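Local coordinates for protein cpftsy (Physcomitrella patens, PDB 4AK9) that probably acts as the chloroplast receptor for the signal recognition particle, an SRP-type GTPase thought to help direct proteins to the thylakoid membrane, at residues Q190-R193 with R194-E198; T247-N250 with M251-Q254; D71-R74 with K75-A79; A31-D34 with E35-Y39. All coordinates share one frame; numbering follows the deposited sequence.

In the fold
All four contacts are local, each within one helix or at the start of one, and they fall in both the helical bundle and the GTPase domain. Along the chain the order is contact 4, 3, 1, 2. Contacts 4 and 3 lie on helices 32-37 and 63-78 of the bundle, their centres 18 Å apart. Contact 1, on helix 184-197 of the GTPase domain, is about 56 Å from both (centres). Contact 2, where helix 251-261 begins, lies 28 to 35 Å from the other three, centre to centre, and at the interface with the second subunit. The contacts thus span from the far edge of the GTPase domain, past the subunit interface, to the helical bundle.

Contact 1: residues Q190-R193 with R194-E198; sequences QAVR and RAVEE
The carbonyl O of Arg193 receives the amide N of Glu197 at 3.0 Å, a fairly straight bond (164°) in the last turns of helix 184-197, one of the helices that flank the parallel sheet of this P-loop GTPase fold. The same i to i+4 ladder links Arg194 to Gln190, Ala195 to Ala191 and Val196 to Val192. Small residues suit the side facing the sheet: the methyls of Ala191 and Ala195 let the helix lie close against Leu148 of strand 147-150. One turn apart, Val192 CG1 and Val196 CG2 make a loose apolar contact at 4.5 Å, and this Val196 methyl also comes to 3.2 Å from Val192 O. The arginines lie further out, Arg194 along Val175 of strand 173-175. Arg193 bends at its third torsion (chi3 -61°) and folds back along the helix, laying one guanidinium face, off-centre, over Gln190 CA, 3.5 Å from the plane. Arg194 does the reverse: its chain runs extended from CG to NE, which brings it beside Glu198, just past the helical residues. There the N-H of Arg194 NE points in the guanidinium plane to Glu198 OE1, a weak but straight salt-bridging hydrogen bond of 3.3 Å.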
ATOM      1  N   GLN A 190     -17.737 -15.700  32.226  1.00 34.29           N
ATOM      2  CA  GLN A 190     -19.163 -15.913  32.453  1.00 34.41           C
ATOM      3  C   GLN A 190     -19.846 -16.526  31.225  1.00 35.98           C
ATOM      4  O   GLN A 190     -20.650 -17.442  31.356  1.00 32.46           O
ATOM      5  CB  GLN A 190     -19.827 -14.592  32.836  1.00 37.41           C
ATOM      6  CG  GLN A 190     -21.332 -14.692  33.103  1.00 45.31           C
ATOM      7  CD  GLN A 190     -21.934 -13.348  33.497  1.00 53.81           C
ATOM      8  OE1 GLN A 190     -21.212 -12.422  33.899  1.00 49.41           O
ATOM      9  NE2 GLN A 190     -23.259 -13.229  33.374  1.00 51.34           N
ATOM     10  N   ALA A 191     -19.532 -16.037  30.023  1.00 26.78           N
ATOM     11  CA  ALA A 191     -20.152 -16.610  28.834  1.00 27.94           C
ATOM     12  C   ALA A 191     -19.685 -18.022  28.567  1.00 26.99           C
ATOM     13  O   ALA A 191     -20.469 -18.857  28.135  1.00 25.93           O
ATOM     14  CB  ALA A 191     -19.868 -15.739  27.605  1.00 29.29           C
ATOM     15  N   VAL A 192     -18.395 -18.296  28.791  1.00 25.66           N
ATOM     16  CA  VAL A 192     -17.930 -19.652  28.532  1.00 32.07           C
ATOM     17  C   VAL A 192     -18.572 -20.646  29.508  1.00 25.37           C
ATOM     18  O   VAL A 192     -19.024 -21.726  29.086  1.00 29.06           O
ATOM     19  CB  VAL A 192     -16.405 -19.773  28.530  1.00 28.50           C
ATOM     20  CG1 VAL A 192     -16.012 -21.199  28.262  1.00 27.46           C
ATOM     21  CG2 VAL A 192     -15.823 -18.860  27.422  1.00 29.65           C
ATOM     22  N   ARG A 193     -18.648 -20.252  30.771  1.00 31.07           N
ATOM     23  CA  ARG A 193     -19.281 -21.097  31.792  1.00 34.22           C
ATOM     24  C   ARG A 193     -20.721 -21.380  31.426  1.00 35.05           C
ATOM     25  O   ARG A 193     -21.178 -22.523  31.484  1.00 36.44           O
ATOM     26  CB  ARG A 193     -19.238 -20.411  33.156  1.00 37.66           C
ATOM     27  CG  ARG A 193     -17.853 -20.364  33.775  1.00 44.53           C
ATOM     28  CD  ARG A 193     -17.935 -20.052  35.271  1.00 51.15           C
ATOM     29  NE  ARG A 193     -18.557 -18.754  35.549  1.00 54.81           N
ATOM     30  CZ  ARG A 193     -17.878 -17.609  35.616  1.00 49.65           C
ATOM     31  NH1 ARG A 193     -16.566 -17.610  35.414  1.00 41.83           N
ATOM     32  NH2 ARG A 193     -18.501 -16.464  35.887  1.00 51.08           N
ATOM     33  N   ARG A 194     -21.430 -20.326  31.022  1.00 33.54           N
ATOM     34  CA  ARG A 194     -22.835 -20.456  30.658  1.00 36.12           C
ATOM     35  C   ARG A 194     -23.012 -21.386  29.470  1.00 35.58           C
ATOM     36  O   ARG A 194     -23.968 -22.157  29.403  1.00 34.86           O
ATOM     37  CB  ARG A 194     -23.451 -19.082  30.373  1.00 32.92           C
ATOM     38  CG  ARG A 194     -24.888 -19.179  29.889  1.00 40.70           C
ATOM     39  CD  ARG A 194     -25.596 -17.836  29.842  1.00 44.43           C
ATOM     40  NE  ARG A 194     -26.811 -17.956  29.039  1.00 45.91           N
ATOM     41  CZ  ARG A 194     -27.471 -16.935  28.509  1.00 44.05           C
ATOM     42  NH1 ARG A 194     -27.038 -15.689  28.696  1.00 41.85           N
ATOM     43  NH2 ARG A 194     -28.558 -17.164  27.780  1.00 49.85           N
ATOM     44  N   ALA A 195     -22.072 -21.335  28.531  1.00 30.70           N
ATOM     45  CA  ALA A 195     -22.185 -22.176  27.359  1.00 29.07           C
ATOM     46  C   ALA A 195     -21.963 -23.638  27.704  1.00 32.31           C
ATOM     47  O   ALA A 195     -22.553 -24.511  27.076  1.00 30.69           O
ATOM     48  CB  ALA A 195     -21.180 -21.764  26.323  1.00 30.50           C
ATOM     49  N   VAL A 196     -21.070 -23.898  28.656  1.00 32.32           N
ATOM     50  CA  VAL A 196     -20.800 -25.278  29.055  1.00 37.54           C
ATOM     51  C   VAL A 196     -22.041 -25.822  29.773  1.00 38.42           C
ATOM     52  O   VAL A 196     -22.502 -26.947  29.494  1.00 42.02           O
ATOM     53  CB  VAL A 196     -19.570 -25.388  29.978  1.00 34.15           C
ATOM     54  CG1 VAL A 196     -19.389 -26.836  30.439  1.00 35.82           C
ATOM     55  CG2 VAL A 196     -18.303 -24.884  29.257  1.00 35.59           C
ATOM     56  N   GLU A 197     -22.600 -25.005  30.664  1.00 36.48           N
ATOM     57  CA  GLU A 197     -23.769 -25.425  31.439  1.00 44.45           C
ATOM     58  C   GLU A 197     -24.994 -25.635  30.569  1.00 45.72           C
ATOM     59  O   GLU A 197     -25.765 -26.580  30.785  1.00 43.59           O
ATOM     60  CB  GLU A 197     -24.098 -24.415  32.542  1.00 38.11           C
ATOM     61  CG  GLU A 197     -23.012 -24.268  33.596  1.00 48.39           C
ATOM     62  CD  GLU A 197     -22.657 -25.589  34.290  1.00 58.46           C
ATOM     63  OE1 GLU A 197     -23.560 -26.191  34.919  1.00 62.42           O
ATOM     64  OE2 GLU A 197     -21.475 -26.018  34.208  1.00 51.75           O
ATOM     65  N   GLU A 198     -25.179 -24.751  29.590  1.00 38.63           N
ATOM     66  CA  GLU A 198     -26.425 -24.742  28.818  1.00 42.60           C
ATOM     67  C   GLU A 198     -26.328 -25.355  27.433  1.00 39.86           C
ATOM     68  O   GLU A 198     -27.211 -25.132  26.596  1.00 43.10           O
ATOM     69  CB  GLU A 198     -26.981 -23.333  28.722  1.00 39.06           C
ATOM     70  CG  GLU A 198     -27.216 -22.713  30.074  1.00 43.06           C
ATOM     71  CD  GLU A 198     -27.787 -21.307  29.976  1.00 50.74           C
ATOM     72  OE1 GLU A 198     -28.252 -20.918  28.879  1.00 50.71           O
ATOM     73  OE2 GLU A 198     -27.767 -20.584  30.995  1.00 53.65           O
TER

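Contact 2: residues T247-N250 with M251-Q254; sequences TGLN and MLAQ
Two i to i+3 bonds, Met251 N to Gly248 O and Leu252 N to Leu249 O, each 3.0 Å, wind the backbone in a 3-10 turn that leads into helix 251-261 of the GTPase fold; in both the donor stands well above the carbonyl plane, by 42° and 50°. Gly248 suits the turn because its positive phi is strained for a residue with a side chain. Two waters bridge along the chain: water 1 donates to Leu249 O and weakly accepts Ala253 N, while water 2 donates to Asn250 O at 2.6 Å and accepts Gln254 NE2, with a weak bond from Gln254 N. Met251, a flexible chain, curls round the carbonyl of Gly248. Its CG sits between the backbone N and carbonyl carbon (chi1 80°), 3.2 Å from Gly248 O, and the bend at chi3 returns CE to the same oxygen. Thr247 OG1, hydrogen-bonded to Asp244 O, lies beside Met251 CB. The amide of Asn250 faces the second subunit, where ND2 bonds OD1 of Asp60 of that subunit, so an asparagine serves the interface here. Leu249 and Leu252 meet at an angle and pack on helix 280-288, Leu249 on Ser283 and Leu252 on Val284. A serine in place of Leu252 would probably open a gap beside Leu249 and Val284 and leave Leu249 freer to turn. As it stands, Leu252 CD2 is 4.2 Å from Leu249 CG and equally far from Leu249 CD1.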
ATOM      1  N   THR A 247      -7.277  -0.733   3.923  1.00 17.48           N
ATOM      2  CA  THR A 247      -5.950  -0.243   4.262  1.00 20.56           C
ATOM      3  C   THR A 247      -4.876  -1.013   3.522  1.00 19.92           C
ATOM      4  O   THR A 247      -3.706  -0.658   3.582  1.00 22.20           O
ATOM      5  CB  THR A 247      -5.683  -0.267   5.798  1.00 23.58           C
ATOM      6  OG1 THR A 247      -5.648  -1.624   6.271  1.00 26.57           O
ATOM      7  CG2 THR A 247      -6.775   0.510   6.498  1.00 24.95           C
ATOM      8  N   GLY A 248      -5.286  -2.058   2.810  1.00 16.98           N
ATOM      9  CA  GLY A 248      -4.339  -2.830   2.007  1.00 19.47           C
ATOM     10  C   GLY A 248      -3.143  -3.345   2.784  1.00 24.31           C
ATOM     11  O   GLY A 248      -3.259  -3.847   3.912  1.00 20.46           O
ATOM     12  N   LEU A 249      -1.957  -3.187   2.203  1.00 20.97           N
ATOM     13  CA  LEU A 249      -0.748  -3.749   2.793  1.00 21.79           C
ATOM     14  C   LEU A 249      -0.452  -3.092   4.136  1.00 20.40           C
ATOM     15  O   LEU A 249       0.283  -3.623   4.979  1.00 20.51           O
ATOM     16  CB  LEU A 249       0.431  -3.524   1.843  1.00 22.94           C
ATOM     17  CG  LEU A 249       1.605  -4.486   1.981  1.00 32.64           C
ATOM     18  CD1 LEU A 249       1.231  -5.826   1.386  1.00 28.61           C
ATOM     19  CD2 LEU A 249       2.830  -3.930   1.278  1.00 34.32           C
ATOM     20  N   ASN A 250      -1.007  -1.902   4.327  1.00 19.97           N
ATOM     21  CA  ASN A 250      -0.819  -1.227   5.604  1.00 19.44           C
ATOM     22  C   ASN A 250      -1.349  -1.999   6.795  1.00 21.60           C
ATOM     23  O   ASN A 250      -0.932  -1.732   7.927  1.00 26.65           O
ATOM     24  CB  ASN A 250      -1.389   0.206   5.538  1.00 18.38           C
ATOM     25  CG  ASN A 250      -0.591   1.077   4.615  1.00 28.11           C
ATOM     26  OD1 ASN A 250       0.659   0.972   4.538  1.00 27.05           O
ATOM     27  ND2 ASN A 250      -1.292   1.929   3.868  1.00 30.05           N
ATOM     28  N   MET A 251      -2.211  -2.984   6.541  1.00 22.01           N
ATOM     29  CA  MET A 251      -2.726  -3.856   7.610  1.00 23.38           C
ATOM     30  C   MET A 251      -1.668  -4.772   8.232  1.00 26.29           C
ATOM     31  O   MET A 251      -1.880  -5.288   9.323  1.00 26.11           O
ATOM     32  CB  MET A 251      -3.882  -4.737   7.110  1.00 23.62           C
ATOM     33  CG  MET A 251      -3.380  -5.972   6.324  1.00 23.33           C
ATOM     34  SD  MET A 251      -4.632  -6.962   5.497  1.00 26.72           S
ATOM     35  CE  MET A 251      -5.877  -5.795   4.974  1.00 21.22           C
ATOM     36  N   LEU A 252      -0.536  -4.981   7.556  1.00 23.71           N
ATOM     37  CA  LEU A 252       0.510  -5.860   8.080  1.00 26.00           C
ATOM     38  C   LEU A 252       1.079  -5.377   9.417  1.00 24.13           C
ATOM     39  O   LEU A 252       1.443  -6.210  10.248  1.00 27.89           O
ATOM     40  CB  LEU A 252       1.671  -6.024   7.078  1.00 25.31           C
ATOM     41  CG  LEU A 252       1.752  -7.258   6.181  1.00 30.51           C
ATOM     42  CD1 LEU A 252       0.428  -7.621   5.560  1.00 32.57           C
ATOM     43  CD2 LEU A 252       2.806  -7.025   5.079  1.00 35.79           C
ATOM     44  N   ALA A 253       1.136  -4.060   9.630  1.00 24.82           N
ATOM     45  CA  ALA A 253       1.687  -3.517  10.883  1.00 27.24           C
ATOM     46  C   ALA A 253       0.847  -3.947  12.090  1.00 31.58           C
ATOM     47  O   ALA A 253       1.364  -4.531  13.057  1.00 25.42           O
ATOM     48  CB  ALA A 253       1.817  -1.985  10.815  1.00 30.93           C
ATOM     49  N   GLN A 254      -0.460  -3.718  12.016  1.00 31.60           N
ATOM     50  CA  GLN A 254      -1.318  -4.105  13.133  1.00 36.66           C
ATOM     51  C   GLN A 254      -1.447  -5.641  13.229  1.00 26.63           C
ATOM     52  O   GLN A 254      -1.630  -6.184  14.324  1.00 30.99           O
ATOM     53  CB  GLN A 254      -2.686  -3.401  13.051  1.00 31.23           C
ATOM     54  CG  GLN A 254      -3.517  -3.866  11.911  1.00 31.09           C
ATOM     55  CD  GLN A 254      -4.726  -2.997  11.695  1.00 35.59           C
ATOM     56  OE1 GLN A 254      -5.849  -3.427  11.946  1.00 31.87           O
ATOM     57  NE2 GLN A 254      -4.508  -1.759  11.213  1.00 32.93           N
TER
HETATM   58  O   HOH W   1       2.028  -2.440   7.365  1.00 41.59           O
HETATM   59  O   HOH W   2      -1.914  -1.128  10.291  1.00 39.72           O

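Contact 3: residues D71-R74 with K75-A79; sequences DTIR and KDILA
Helix 63-78 belongs to the helical bundle of the SRP-type GTPase, and its last turns carry an amphipathic pattern of pairs four residues apart. On the inner side Ile73 CG2 meets Ile77 CD1 at 3.9 Å, crossing at an angle; both pack on Leu49 of helix 45-58 and Ile88 of helix 85-101, and branched apolar chains suit this groove between two helices, Ile73 buried and Ile77 nearer the edge. On the outer side Asp71 and Lys75 form a charged pair. The first torsion of Lys75 (chi1 -39°) sets CG beside the backbone N, only 3.0 Å from Asp71 O, the atom that also accepts Lys75 N. The bend at chi2 (-83°) then carries CD and CE back to the carboxylate of Asp71, CE ending 3.7 Å from OD2. With an alanine in place of Asp71, the Lys75 ammonium would probably lose this acidic mate and its outer chain swing more freely. Asp76 lies alongside Thr72, pointing the same way, and uses its carboxylate for Arg81. Arg74, extended, reaches Glu46, Asp50 and Glu53, an ionic link to helix 45-58. The Asp71-Lys75 salt bridge is long, with Asp71 OD2 4.0 Å from Lys75 NZ.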
ATOM      1  N   ASP A  71       9.896 -13.667  -9.753  1.00 26.15           N
ATOM      2  CA  ASP A  71      11.231 -14.274  -9.839  1.00 30.34           C
ATOM      3  C   ASP A  71      11.142 -15.726 -10.289  1.00 31.76           C
ATOM      4  O   ASP A  71      11.927 -16.166 -11.119  1.00 29.36           O
ATOM      5  CB  ASP A  71      11.974 -14.158  -8.514  1.00 28.69           C
ATOM      6  CG  ASP A  71      13.489 -14.035  -8.697  1.00 47.31           C
ATOM      7  OD1 ASP A  71      13.950 -13.577  -9.772  1.00 42.63           O
ATOM      8  OD2 ASP A  71      14.223 -14.401  -7.754  1.00 59.00           O
ATOM      9  N   THR A  72      10.150 -16.456  -9.784  1.00 26.85           N
ATOM     10  CA  THR A  72       9.894 -17.828 -10.240  1.00 28.95           C
ATOM     11  C   THR A  72       9.600 -17.895 -11.758  1.00 29.19           C
ATOM     12  O   THR A  72      10.060 -18.813 -12.467  1.00 34.08           O
ATOM     13  CB  THR A  72       8.707 -18.425  -9.444  1.00 31.01           C
ATOM     14  OG1 THR A  72       9.001 -18.355  -8.041  1.00 38.13           O
ATOM     15  CG2 THR A  72       8.475 -19.860  -9.830  1.00 39.21           C
ATOM     16  N   ILE A  73       8.839 -16.927 -12.256  1.00 26.10           N
ATOM     17  CA  ILE A  73       8.532 -16.830 -13.674  1.00 27.80           C
ATOM     18  C   ILE A  73       9.791 -16.545 -14.486  1.00 29.93           C
ATOM     19  O   ILE A  73       9.998 -17.149 -15.553  1.00 29.75           O
ATOM     20  CB  ILE A  73       7.489 -15.729 -13.940  1.00 26.38           C
ATOM     21  CG1 ILE A  73       6.150 -16.096 -13.280  1.00 25.66           C
ATOM     22  CG2 ILE A  73       7.305 -15.442 -15.446  1.00 23.29           C
ATOM     23  CD1 ILE A  73       5.150 -14.957 -13.317  1.00 25.95           C
ATOM     24  N   ARG A  74      10.622 -15.620 -13.992  1.00 25.63           N
ATOM     25  CA  ARG A  74      11.898 -15.295 -14.637  1.00 28.70           C
ATOM     26  C   ARG A  74      12.770 -16.550 -14.804  1.00 34.14           C
ATOM     27  O   ARG A  74      13.356 -16.741 -15.881  1.00 33.54           O
ATOM     28  CB  ARG A  74      12.692 -14.209 -13.867  1.00 25.81           C
ATOM     29  CG  ARG A  74      11.958 -12.866 -13.684  1.00 28.07           C
ATOM     30  CD  ARG A  74      12.791 -11.811 -12.890  1.00 33.80           C
ATOM     31  NE  ARG A  74      11.940 -10.708 -12.429  1.00 29.31           N
ATOM     32  CZ  ARG A  74      11.711  -9.575 -13.104  1.00 34.51           C
ATOM     33  NH1 ARG A  74      12.303  -9.367 -14.277  1.00 30.52           N
ATOM     34  NH2 ARG A  74      10.891  -8.641 -12.597  1.00 32.33           N
ATOM     35  N   LYS A  75      12.878 -17.375 -13.750  1.00 34.00           N
ATOM     36  CA  LYS A  75      13.695 -18.608 -13.806  1.00 37.19           C
ATOM     37  C   LYS A  75      13.119 -19.601 -14.809  1.00 38.12           C
ATOM     38  O   LYS A  75      13.862 -20.224 -15.576  1.00 42.38           O
ATOM     39  CB  LYS A  75      13.794 -19.326 -12.454  1.00 40.26           C
ATOM     40  CG  LYS A  75      13.942 -18.436 -11.238  1.00 48.34           C
ATOM     41  CD  LYS A  75      15.365 -17.991 -10.992  1.00 48.08           C
ATOM     42  CE  LYS A  75      15.440 -17.289  -9.642  1.00 54.62           C
ATOM     43  NZ  LYS A  75      16.849 -17.009  -9.215  1.00 64.43           N
ATOM     44  N   ASP A  76      11.799 -19.776 -14.778  1.00 33.69           N
ATOM     45  CA  ASP A  76      11.131 -20.707 -15.692  1.00 38.41           C
ATOM     46  C   ASP A  76      11.296 -20.271 -17.153  1.00 44.12           C
ATOM     47  O   ASP A  76      11.388 -21.114 -18.071  1.00 39.02           O
ATOM     48  CB  ASP A  76       9.642 -20.864 -15.333  1.00 39.12           C
ATOM     49  CG  ASP A  76       9.424 -21.601 -14.005  1.00 41.92           C
ATOM     50  OD1 ASP A  76      10.408 -22.103 -13.417  1.00 49.50           O
ATOM     51  OD2 ASP A  76       8.262 -21.691 -13.549  1.00 45.36           O
ATOM     52  N   ILE A  77      11.339 -18.956 -17.381  1.00 33.04           N
ATOM     53  CA  ILE A  77      11.596 -18.457 -18.731  1.00 37.01           C
ATOM     54  C   ILE A  77      13.038 -18.741 -19.154  1.00 40.55           C
ATOM     55  O   ILE A  77      13.287 -19.230 -20.269  1.00 42.75           O
ATOM     56  CB  ILE A  77      11.311 -16.942 -18.861  1.00 30.81           C
ATOM     57  CG1 ILE A  77       9.802 -16.692 -18.829  1.00 29.51           C
ATOM     58  CG2 ILE A  77      11.885 -16.390 -20.169  1.00 30.63           C
ATOM     59  CD1 ILE A  77       9.410 -15.204 -18.718  1.00 26.72           C
ATOM     60  N   LEU A  78      13.985 -18.425 -18.272  1.00 39.24           N
ATOM     61  CA  LEU A  78      15.408 -18.618 -18.572  1.00 42.24           C
ATOM     62  C   LEU A  78      15.707 -20.106 -18.791  1.00 41.75           C
ATOM     63  O   LEU A  78      16.646 -20.446 -19.514  1.00 46.17           O
ATOM     64  CB  LEU A  78      16.264 -18.041 -17.444  1.00 40.61           C
ATOM     65  CG  LEU A  78      17.796 -18.099 -17.452  1.00 49.92           C
ATOM     66  CD1 LEU A  78      18.405 -16.994 -18.303  1.00 49.56           C
ATOM     67  CD2 LEU A  78      18.306 -17.997 -16.022  1.00 48.16           C
ATOM     68  N   ALA A  79      14.882 -20.977 -18.201  1.00 39.70           N
ATOM     69  CA  ALA A  79      15.061 -22.433 -18.261  1.00 44.25           C
ATOM     70  C   ALA A  79      14.331 -23.081 -19.444  1.00 47.08           C
ATOM     71  O   ALA A  79      14.467 -24.281 -19.680  1.00 51.58           O
ATOM     72  CB  ALA A  79      14.600 -23.082 -16.956  1.00 45.07           C
TER

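Contact 4: residues A31-D34 with E35-Y39; sequences AVVD and ELLTY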
ATOM      1  N   ALA A  31      -6.305  -6.554 -14.883  1.00 26.05           N
ATOM      2  CA  ALA A  31      -6.656  -6.870 -16.282  1.00 35.19           C
ATOM      3  C   ALA A  31      -5.588  -6.442 -17.285  1.00 35.14           C
ATOM      4  O   ALA A  31      -5.445  -7.042 -18.363  1.00 39.55           O
ATOM      5  CB  ALA A  31      -8.007  -6.255 -16.646  1.00 34.47           C
ATOM      6  N   VAL A  32      -4.816  -5.424 -16.944  1.00 28.21           N
ATOM      7  CA  VAL A  32      -3.775  -4.991 -17.861  1.00 34.15           C
ATOM      8  C   VAL A  32      -2.696  -6.062 -18.073  1.00 36.44           C
ATOM      9  O   VAL A  32      -1.913  -5.968 -19.028  1.00 35.43           O
ATOM     10  CB  VAL A  32      -3.126  -3.666 -17.416  1.00 34.97           C
ATOM     11  CG1 VAL A  32      -4.205  -2.639 -17.087  1.00 39.34           C
ATOM     12  CG2 VAL A  32      -2.211  -3.895 -16.231  1.00 31.26           C
ATOM     13  N   VAL A  33      -2.653  -7.069 -17.195  1.00 32.65           N
ATOM     14  CA  VAL A  33      -1.655  -8.141 -17.316  1.00 34.36           C
ATOM     15  C   VAL A  33      -1.738  -8.849 -18.673  1.00 33.76           C
ATOM     16  O   VAL A  33      -0.714  -9.062 -19.342  1.00 31.92           O
ATOM     17  CB  VAL A  33      -1.746  -9.150 -16.146  1.00 29.90           C
ATOM     18  CG1 VAL A  33      -0.952 -10.420 -16.441  1.00 27.63           C
ATOM     19  CG2 VAL A  33      -1.218  -8.495 -14.857  1.00 26.42           C
ATOM     20  N   ASP A  34      -2.955  -9.190 -19.086  1.00 32.43           N
ATOM     21  CA  ASP A  34      -3.161  -9.832 -20.392  1.00 38.13           C
ATOM     22  C   ASP A  34      -2.647  -8.963 -21.550  1.00 34.89           C
ATOM     23  O   ASP A  34      -1.944  -9.445 -22.443  1.00 33.32           O
ATOM     24  CB  ASP A  34      -4.643 -10.157 -20.615  1.00 42.26           C
ATOM     25  CG  ASP A  34      -5.187 -11.141 -19.593  1.00 46.65           C
ATOM     26  OD1 ASP A  34      -4.771 -12.327 -19.614  1.00 48.49           O
ATOM     27  OD2 ASP A  34      -6.042 -10.721 -18.782  1.00 50.95           O
ATOM     28  N   GLU A  35      -2.990  -7.680 -21.521  1.00 39.52           N
ATOM     29  CA  GLU A  35      -2.502  -6.746 -22.530  1.00 40.64           C
ATOM     30  C   GLU A  35      -0.982  -6.696 -22.546  1.00 41.80           C
ATOM     31  O   GLU A  35      -0.347  -6.765 -23.603  1.00 32.90           O
ATOM     32  CB  GLU A  35      -3.031  -5.351 -22.236  1.00 46.37           C
ATOM     33  CG  GLU A  35      -2.459  -4.278 -23.150  1.00 54.63           C
ATOM     34  CD  GLU A  35      -3.405  -3.910 -24.288  1.00 64.29           C
ATOM     35  OE1 GLU A  35      -4.476  -4.554 -24.401  1.00 65.61           O
ATOM     36  OE2 GLU A  35      -3.080  -2.975 -25.060  1.00 65.80           O
ATOM     37  N   LEU A  36      -0.403  -6.563 -21.356  1.00 34.73           N
ATOM     38  CA  LEU A  36       1.040  -6.498 -21.198  1.00 30.74           C
ATOM     39  C   LEU A  36       1.741  -7.705 -21.782  1.00 32.95           C
ATOM     40  O   LEU A  36       2.818  -7.602 -22.383  1.00 32.77           O
ATOM     41  CB  LEU A  36       1.360  -6.416 -19.704  1.00 34.28           C
ATOM     42  CG  LEU A  36       2.814  -6.232 -19.302  1.00 38.26           C
ATOM     43  CD1 LEU A  36       3.377  -4.975 -19.958  1.00 42.88           C
ATOM     44  CD2 LEU A  36       2.898  -6.124 -17.776  1.00 39.79           C
ATOM     45  N   LEU A  37       1.114  -8.845 -21.598  1.00 23.88           N
ATOM     46  CA  LEU A  37       1.768 -10.095 -21.935  1.00 30.49           C
ATOM     47  C   LEU A  37       1.710 -10.316 -23.447  1.00 35.54           C
ATOM     48  O   LEU A  37       2.469 -11.127 -23.985  1.00 33.62           O
ATOM     49  CB  LEU A  37       1.126 -11.247 -21.173  1.00 29.26           C
ATOM     50  CG  LEU A  37       1.586 -11.271 -19.700  1.00 27.80           C
ATOM     51  CD1 LEU A  37       1.052 -12.494 -18.949  1.00 27.52           C
ATOM     52  CD2 LEU A  37       3.091 -11.184 -19.600  1.00 29.98           C
ATOM     53  N   THR A  38       0.822  -9.584 -24.120  1.00 33.46           N
ATOM     54  CA  THR A  38       0.809  -9.599 -25.587  1.00 38.03           C
ATOM     55  C   THR A  38       2.077  -8.954 -26.142  1.00 39.50           C
ATOM     56  O   THR A  38       2.463  -9.207 -27.283  1.00 45.48           O
ATOM     57  CB  THR A  38      -0.433  -8.901 -26.193  1.00 38.02           C
ATOM     58  OG1 THR A  38      -0.327  -7.470 -26.054  1.00 40.82           O
ATOM     59  CG2 THR A  38      -1.702  -9.405 -25.532  1.00 37.41           C
ATOM     60  N   TYR A  39       2.733  -8.121 -25.339  1.00 36.33           N
ATOM     61  CA  TYR A  39       3.987  -7.512 -25.775  1.00 39.24           C
ATOM     62  C   TYR A  39       5.194  -8.341 -25.384  1.00 39.34           C
ATOM     63  O   TYR A  39       6.342  -7.937 -25.626  1.00 36.52           O
ATOM     64  CB  TYR A  39       4.140  -6.090 -25.220  1.00 35.81           C
ATOM     65  CG  TYR A  39       3.078  -5.150 -25.730  1.00 42.04           C
ATOM     66  CD1 TYR A  39       3.120  -4.661 -27.034  1.00 48.61           C
ATOM     67  CD2 TYR A  39       2.025  -4.762 -24.917  1.00 42.02           C
ATOM     68  CE1 TYR A  39       2.138  -3.805 -27.508  1.00 55.16           C
ATOM     69  CE2 TYR A  39       1.040  -3.905 -25.377  1.00 49.32           C
ATOM     70  CZ  TYR A  39       1.099  -3.428 -26.674  1.00 63.36           C
ATOM     71  OH  TYR A  39       0.114  -2.572 -27.129  1.00 61.15           O
TER
HETATM   72  O   HOH W   3      -6.000  -6.355 -20.802  1.00 39.42           O
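Leu36 N reaches Val32 O at 2.8 Å with a straight N-H (166°), the first of the backbone bonds in helix 32-37, a short helix packed on the helical bundle. Leu37 N follows to Val33 O at 2.9 Å, though more bent. At Asp34 O the ladder becomes shared: Thr38 N bonds to it at 3.2 Å, Leu37 N adds a weak second bond, and the Thr38 methyl CG2 crowds the same oxygen. Water takes part at the other end, where water 3 donates to Ala31 O at 2.6 Å and weakly accepts Glu35 N, linking a carbonyl and an amide that are themselves too far apart to bond.

Among the polar side chains, Thr38 turns back on the chain. Its OG1 sits between the backbone N and carbonyl carbon (chi1 73°) and gives its proton to Glu35 O at 2.6 Å, in the carbonyl plane; the threonine hydroxyl thus adds a second donor to Glu35 O, beside the weak bond from Thr38 N. The same OG1 lies 3.7 Å above one face of the Tyr39 ring, toward the rim. Asp34 instead sends OD1 to Lys89 in a salt bridge.

Apolar contact comes from Val33 and Leu37, side by side and pointing the same way, with Val33 CG1 3.8 Å from Leu37 CD1. Their branched chains fill the inner side of the helix: Val33 rests on Leu52 and Val55 of helix 45-58 and on Leu92 of helix 85-101, while Leu37 packs on Ile88, so helix 32-37 lies against both.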